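Long-range contact in glutamate racemase (Bacillus anthracis, PDB 2DWU), which belongs to the aspartate/glutamate racemase family and folds into two parallel-sheet alpha/beta halves: residues B[237-249]-B[258-270]. Sequence-based numbering, arbitrary orientation. Where two conformers were deposited one is given.
With K (potassium ion), chain G.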
loop_
_atom_site.group_PDB
_atom_site.type_symbol
_atom_site.label_atom_id
_atom_site.label_comp_id
_atom_site.label_asym_id
_atom_site.label_seq_id
_atom_site.Cartn_x
_atom_site.Cartn_y
_atom_site.Cartn_z
ATOM N N HIS B 237 -9.045 -5.972 21.972
ATOM C CA HIS B 237 -9.265 -4.571 21.617
ATOM C C HIS B 237 -10.268 -3.928 22.553
ATOM O O HIS B 237 -11.160 -4.627 23.069
ATOM C CB HIS B 237 -9.805 -4.534 20.189
ATOM C CG HIS B 237 -8.980 -5.349 19.262
ATOM N ND1 HIS B 237 -7.646 -5.085 19.051
ATOM C CD2 HIS B 237 -9.249 -6.498 18.606
ATOM C CE1 HIS B 237 -7.128 -6.042 18.306
ATOM N NE2 HIS B 237 -8.080 -6.914 18.021
ATOM N N ARG B 238 -10.131 -2.619 22.754
ATOM C CA ARG B 238 -11.039 -1.875 23.625
ATOM C C ARG B 238 -11.643 -0.724 22.842
ATOM O O ARG B 238 -10.920 -0.013 22.107
ATOM C CB ARG B 238 -10.294 -1.285 24.829
ATOM C CG ARG B 238 -9.679 -2.289 25.795
ATOM C CD ARG B 238 -10.729 -3.003 26.616
ATOM N NE ARG B 238 -11.568 -2.110 27.436
ATOM C CZ ARG B 238 -11.196 -1.499 28.560
ATOM N NH1 ARG B 238 -9.965 -1.653 29.052
ATOM N NH2 ARG B 238 -12.072 -0.740 29.213
ATOM N N PHE B 239 -12.943 -0.516 23.027
ATOM C CA PHE B 239 -13.632 0.581 22.341
ATOM C C PHE B 239 -14.285 1.491 23.375
ATOM O O PHE B 239 -14.813 1.020 24.397
ATOM C CB PHE B 239 -14.686 0.025 21.385
ATOM C CG PHE B 239 -14.103 -0.776 20.263
ATOM C CD1 PHE B 239 -13.894 -0.189 19.014
ATOM C CD2 PHE B 239 -13.732 -2.102 20.460
ATOM C CE1 PHE B 239 -13.322 -0.918 17.972
ATOM C CE2 PHE B 239 -13.152 -2.850 19.420
ATOM C CZ PHE B 239 -12.948 -2.244 18.165
ATOM N N PHE B 240 -14.227 2.793 23.124
ATOM C CA PHE B 240 -14.788 3.787 24.025
ATOM C C PHE B 240 -15.641 4.771 23.232
ATOM O O PHE B 240 -15.323 5.086 22.081
ATOM C CB PHE B 240 -13.653 4.537 24.719
ATOM C CG PHE B 240 -12.784 3.666 25.574
ATOM C CD1 PHE B 240 -13.165 3.352 26.879
ATOM C CD2 PHE B 240 -11.595 3.150 25.077
ATOM C CE1 PHE B 240 -12.368 2.530 27.678
ATOM C CE2 PHE B 240 -10.789 2.320 25.870
ATOM C CZ PHE B 240 -11.186 2.014 27.178
ATOM N N THR B 241 -16.715 5.259 23.845
ATOM C CA THR B 241 -17.591 6.213 23.157
ATOM C C THR B 241 -18.073 7.281 24.114
ATOM O O THR B 241 -18.189 7.050 25.330
ATOM C CB THR B 241 -18.821 5.518 22.559
ATOM O OG1 THR B 241 -19.650 6.498 21.914
ATOM C CG2 THR B 241 -19.649 4.845 23.653
ATOM N N THR B 242 -18.333 8.466 23.574
ATOM C CA THR B 242 -18.830 9.550 24.408
ATOM C C THR B 242 -20.353 9.558 24.370
ATOM O O THR B 242 -20.991 10.304 25.119
ATOM C CB THR B 242 -18.347 10.922 23.941
ATOM O OG1 THR B 242 -18.674 11.088 22.553
ATOM C CG2 THR B 242 -16.833 11.088 24.180
ATOM N N GLY B 243 -20.941 8.746 23.498
ATOM C CA GLY B 243 -22.388 8.684 23.422
ATOM C C GLY B 243 -22.917 7.486 24.176
ATOM O O GLY B 243 -22.275 6.984 25.089
ATOM N N SER B 244 -24.097 7.039 23.786
ATOM C CA SER B 244 -24.739 5.886 24.388
ATOM C C SER B 244 -23.927 4.621 24.133
ATOM O O SER B 244 -23.612 4.301 22.991
ATOM C CB SER B 244 -26.135 5.709 23.788
ATOM O OG SER B 244 -26.615 4.410 24.057
ATOM N N VAL B 245 -23.604 3.908 25.205
ATOM C CA VAL B 245 -22.850 2.673 25.102
ATOM C C VAL B 245 -23.693 1.588 24.437
ATOM O O VAL B 245 -23.203 0.860 23.576
ATOM C CB VAL B 245 -22.383 2.200 26.490
ATOM C CG1 VAL B 245 -21.928 0.740 26.431
ATOM C CG2 VAL B 245 -21.251 3.090 26.973
ATOM N N SER B 246 -24.964 1.473 24.821
ATOM C CA SER B 246 -25.810 0.449 24.212
ATOM C C SER B 246 -25.998 0.723 22.722
ATOM O O SER B 246 -26.028 -0.203 21.910
ATOM C CB SER B 246 -27.170 0.358 24.927
ATOM O OG SER B 246 -27.883 1.581 24.872
ATOM N N SER B 247 -26.092 1.998 22.359
ATOM C CA SER B 247 -26.254 2.389 20.964
ATOM C C SER B 247 -25.026 1.966 20.137
ATOM O O SER B 247 -25.154 1.372 19.059
ATOM C CB SER B 247 -26.437 3.902 20.877
ATOM O OG SER B 247 -26.477 4.332 19.534
ATOM N N PHE B 248 -23.840 2.287 20.651
ATOM C CA PHE B 248 -22.595 1.927 19.972
ATOM C C PHE B 248 -22.470 0.407 19.813
ATOM O O PHE B 248 -22.143 -0.088 18.737
ATOM C CB PHE B 248 -21.400 2.453 20.762
ATOM C CG PHE B 248 -20.118 2.480 19.973
ATOM C CD1 PHE B 248 -19.628 3.683 19.479
ATOM C CD2 PHE B 248 -19.383 1.319 19.766
ATOM C CE1 PHE B 248 -18.411 3.737 18.789
ATOM C CE2 PHE B 248 -18.156 1.362 19.077
ATOM C CZ PHE B 248 -17.675 2.576 18.593
ATOM N N GLU B 249 -22.731 -0.328 20.891
ATOM C CA GLU B 249 -22.646 -1.789 20.864
ATOM C C GLU B 249 -23.565 -2.399 19.803
ATOM O O GLU B 249 -23.202 -3.358 19.116
ATOM C CB GLU B 249 -23.000 -2.360 22.243
ATOM C CG GLU B 249 -21.930 -2.117 23.310
ATOM C CD GLU B 249 -22.361 -2.552 24.709
ATOM O OE1 GLU B 249 -21.473 -2.849 25.537
ATOM O OE2 GLU B 249 -23.581 -2.583 24.991
ATOM N N TYR B 258 -20.107 -9.214 15.124
ATOM C CA TYR B 258 -19.868 -9.770 16.449
ATOM C C TYR B 258 -19.845 -8.679 17.516
ATOM O O TYR B 258 -19.764 -7.492 17.192
ATOM C CB TYR B 258 -18.570 -10.578 16.455
ATOM C CG TYR B 258 -17.356 -9.785 16.099
ATOM C CD1 TYR B 258 -16.685 -9.033 17.065
ATOM C CD2 TYR B 258 -16.890 -9.748 14.788
ATOM C CE1 TYR B 258 -15.582 -8.264 16.734
ATOM C CE2 TYR B 258 -15.792 -8.985 14.443
ATOM C CZ TYR B 258 -15.140 -8.240 15.421
ATOM O OH TYR B 258 -14.064 -7.456 15.095
ATOM N N GLN B 259 -19.933 -9.074 18.783
ATOM C CA GLN B 259 -19.944 -8.104 19.872
ATOM C C GLN B 259 -18.553 -7.685 20.304
ATOM O O GLN B 259 -17.614 -8.481 20.283
ATOM C CB GLN B 259 -20.698 -8.661 21.080
ATOM C CG GLN B 259 -22.040 -9.292 20.720
ATOM C CD GLN B 259 -22.904 -9.556 21.942
ATOM O OE1 GLN B 259 -22.414 -10.005 22.978
ATOM N NE2 GLN B 259 -24.201 -9.287 21.822
ATOM N N ILE B 260 -18.432 -6.428 20.716
ATOM C CA ILE B 260 -17.150 -5.895 21.156
ATOM C C ILE B 260 -17.230 -5.279 22.551
ATOM O O ILE B 260 -18.320 -5.071 23.089
ATOM C CB ILE B 260 -16.647 -4.797 20.179
ATOM C CG1 ILE B 260 -17.751 -3.757 19.961
ATOM C CG2 ILE B 260 -16.235 -5.403 18.858
ATOM C CD1 ILE B 260 -17.288 -2.551 19.153
ATOM N N SER B 261 -16.067 -4.994 23.133
ATOM C CA SER B 261 -16.001 -4.378 24.454
ATOM C C SER B 261 -16.173 -2.871 24.306
ATOM O O SER B 261 -15.331 -2.208 23.695
ATOM C CB SER B 261 -14.648 -4.667 25.115
ATOM O OG SER B 261 -14.464 -3.852 26.261
ATOM N N VAL B 262 -17.254 -2.332 24.863
ATOM C CA VAL B 262 -17.505 -0.891 24.781
ATOM C C VAL B 262 -17.720 -0.239 26.144
ATOM O O VAL B 262 -18.489 -0.746 26.973
ATOM C CB VAL B 262 -18.740 -0.553 23.917
ATOM C CG1 VAL B 262 -18.811 0.963 23.719
ATOM C CG2 VAL B 262 -18.653 -1.247 22.563
ATOM N N ASP B 263 -17.034 0.872 26.373
ATOM C CA ASP B 263 -17.160 1.613 27.627
ATOM C C ASP B 263 -17.413 3.093 27.353
ATOM O O ASP B 263 -17.068 3.604 26.282
ATOM C CB ASP B 263 -15.900 1.454 28.481
ATOM C CG ASP B 263 -15.836 0.101 29.170
ATOM O OD1 ASP B 263 -15.048 -0.752 28.745
ATOM O OD2 ASP B 263 -16.598 -0.106 30.144
ATOM N N CYS B 264 -18.012 3.769 28.332
ATOM C CA CYS B 264 -18.331 5.194 28.219
ATOM C C CYS B 264 -17.150 6.047 28.662
ATOM O O CYS B 264 -16.327 5.631 29.485
ATOM C CB CYS B 264 -19.551 5.530 29.081
ATOM S SG CYS B 264 -19.288 5.190 30.837
ATOM N N VAL B 265 -17.059 7.250 28.115
ATOM C CA VAL B 265 -15.985 8.159 28.462
ATOM C C VAL B 265 -16.526 9.571 28.362
ATOM O O VAL B 265 -17.411 9.829 27.548
ATOM C CB VAL B 265 -14.784 8.020 27.488
ATOM C CG1 VAL B 265 -15.277 8.011 26.050
ATOM C CG2 VAL B 265 -13.814 9.178 27.677
ATOM N N ASP B 266 -16.016 10.464 29.208
ATOM C CA ASP B 266 -16.404 11.870 29.189
ATOM C C ASP B 266 -15.221 12.706 28.738
ATOM O O ASP B 266 -14.109 12.553 29.258
ATOM C CB ASP B 266 -16.805 12.370 30.587
ATOM C CG ASP B 266 -18.199 11.963 30.985
ATOM O OD1 ASP B 266 -18.585 12.226 32.143
ATOM O OD2 ASP B 266 -18.926 11.388 30.161
ATOM N N LEU B 267 -15.454 13.595 27.781
ATOM C CA LEU B 267 -14.401 14.490 27.318
ATOM C C LEU B 267 -14.875 15.885 27.681
ATOM O O LEU B 267 -16.072 16.155 27.643
ATOM C CB LEU B 267 -14.213 14.391 25.801
ATOM C CG LEU B 267 -13.827 13.004 25.284
ATOM C CD1 LEU B 267 -13.744 13.044 23.760
ATOM C CD2 LEU B 267 -12.504 12.565 25.896
ATOM N N PRO B 268 -13.954 16.780 28.081
ATOM C CA PRO B 268 -12.511 16.571 28.217
ATOM C C PRO B 268 -12.194 15.724 29.443
ATOM O O PRO B 268 -12.947 15.725 30.420
ATOM C CB PRO B 268 -11.965 17.998 28.327
ATOM C CG PRO B 268 -13.080 18.726 29.006
ATOM C CD PRO B 268 -14.301 18.199 28.296
ATOM N N VAL B 269 -11.078 15.003 29.382
ATOM C CA VAL B 269 -10.643 14.134 30.472
ATOM C C VAL B 269 -10.359 14.894 31.760
ATOM O O VAL B 269 -9.919 16.043 31.730
ATOM C CB VAL B 269 -9.360 13.350 30.083
ATOM C CG1 VAL B 269 -8.823 12.585 31.286
ATOM C CG2 VAL B 269 -9.673 12.382 28.951
ATOM N N LYS B 270 -10.610 14.217 32.881
ATOM C CA LYS B 270 -10.405 14.733 34.236
ATOM C C LYS B 270 -10.993 16.113 34.470
ATOM O O LYS B 270 -11.583 16.677 33.522
ATOM C CB LYS B 270 -8.914 14.737 34.594
ATOM C CG LYS B 270 -8.046 15.632 33.722
ATOM C CD LYS B 270 -6.566 15.474 34.040
ATOM C CE LYS B 270 -6.067 14.058 33.746
ATOM N NZ LYS B 270 -6.697 13.019 34.614
HETATM K K K G . -19.804 11.580 27.478
HETATM O O HOH W 1 -13.512 -5.537 21.739
HETATM O O HOH W 2 -13.971 -1.086 26.418
HETATM O O HOH W 3 -21.040 -5.047 20.658
HETATM O O HOH W 4 -19.390 -4.261 25.403
HETATM O O HOH W 5 -17.916 13.609 26.471
HETATM O O HOH W 6 -19.897 14.816 27.916
#
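Phe239 and Thr241 bond through their backbones to Ser261, Asp263 and Val265. These four bonds pair strands 238-241 and 262-264 in parallel. Phe239 N to Ser261 O and Thr241 N to Asp263 O are both 3.0 Å. Helix 245-256 connects the strands in a beta-alpha-beta unit, and strand 262-264 is the outermost of its sheet within the chain.

Apolar groups pack between the helix and the strands. Ile260 CD1 sits over one face of the Phe239 ring, 3.9 Å from its centroid, a CH-pi contact. The same methyl meets the edge of the Phe248 ring. Val262 CG2 packs against Glu249 CG at 3.5 Å, and Val245 CG2 reaches Cys264 CB. Leu20 of helix 20-29 touches both Phe239 and Phe248.

On the other face of the sheet, Arg238 NH2 forms a salt bridge to Asp263 OD1 (3.0 Å). This bond lies near the guanidinium plane but meets Asp263 OD1 from above the carboxylate plane. Bends at chi2 (-72°) and chi3 (-59°) bring the guanidinium round so that Phe240 CZ meets one of its faces, toward the rim. Water 2 joins Arg238 NE and Asp263 OD1.

Beyond the strands, potassium is bound by Thr242 O (2.9 Å), Val265 O (3.0 Å), Asp266 OD2 and two waters, one of them longer at 3.3 Å. Asp40 holds Thr242 OG1. The ion thus ties both strand ends together, and the Asp266 carboxylate probably offsets part of its charge.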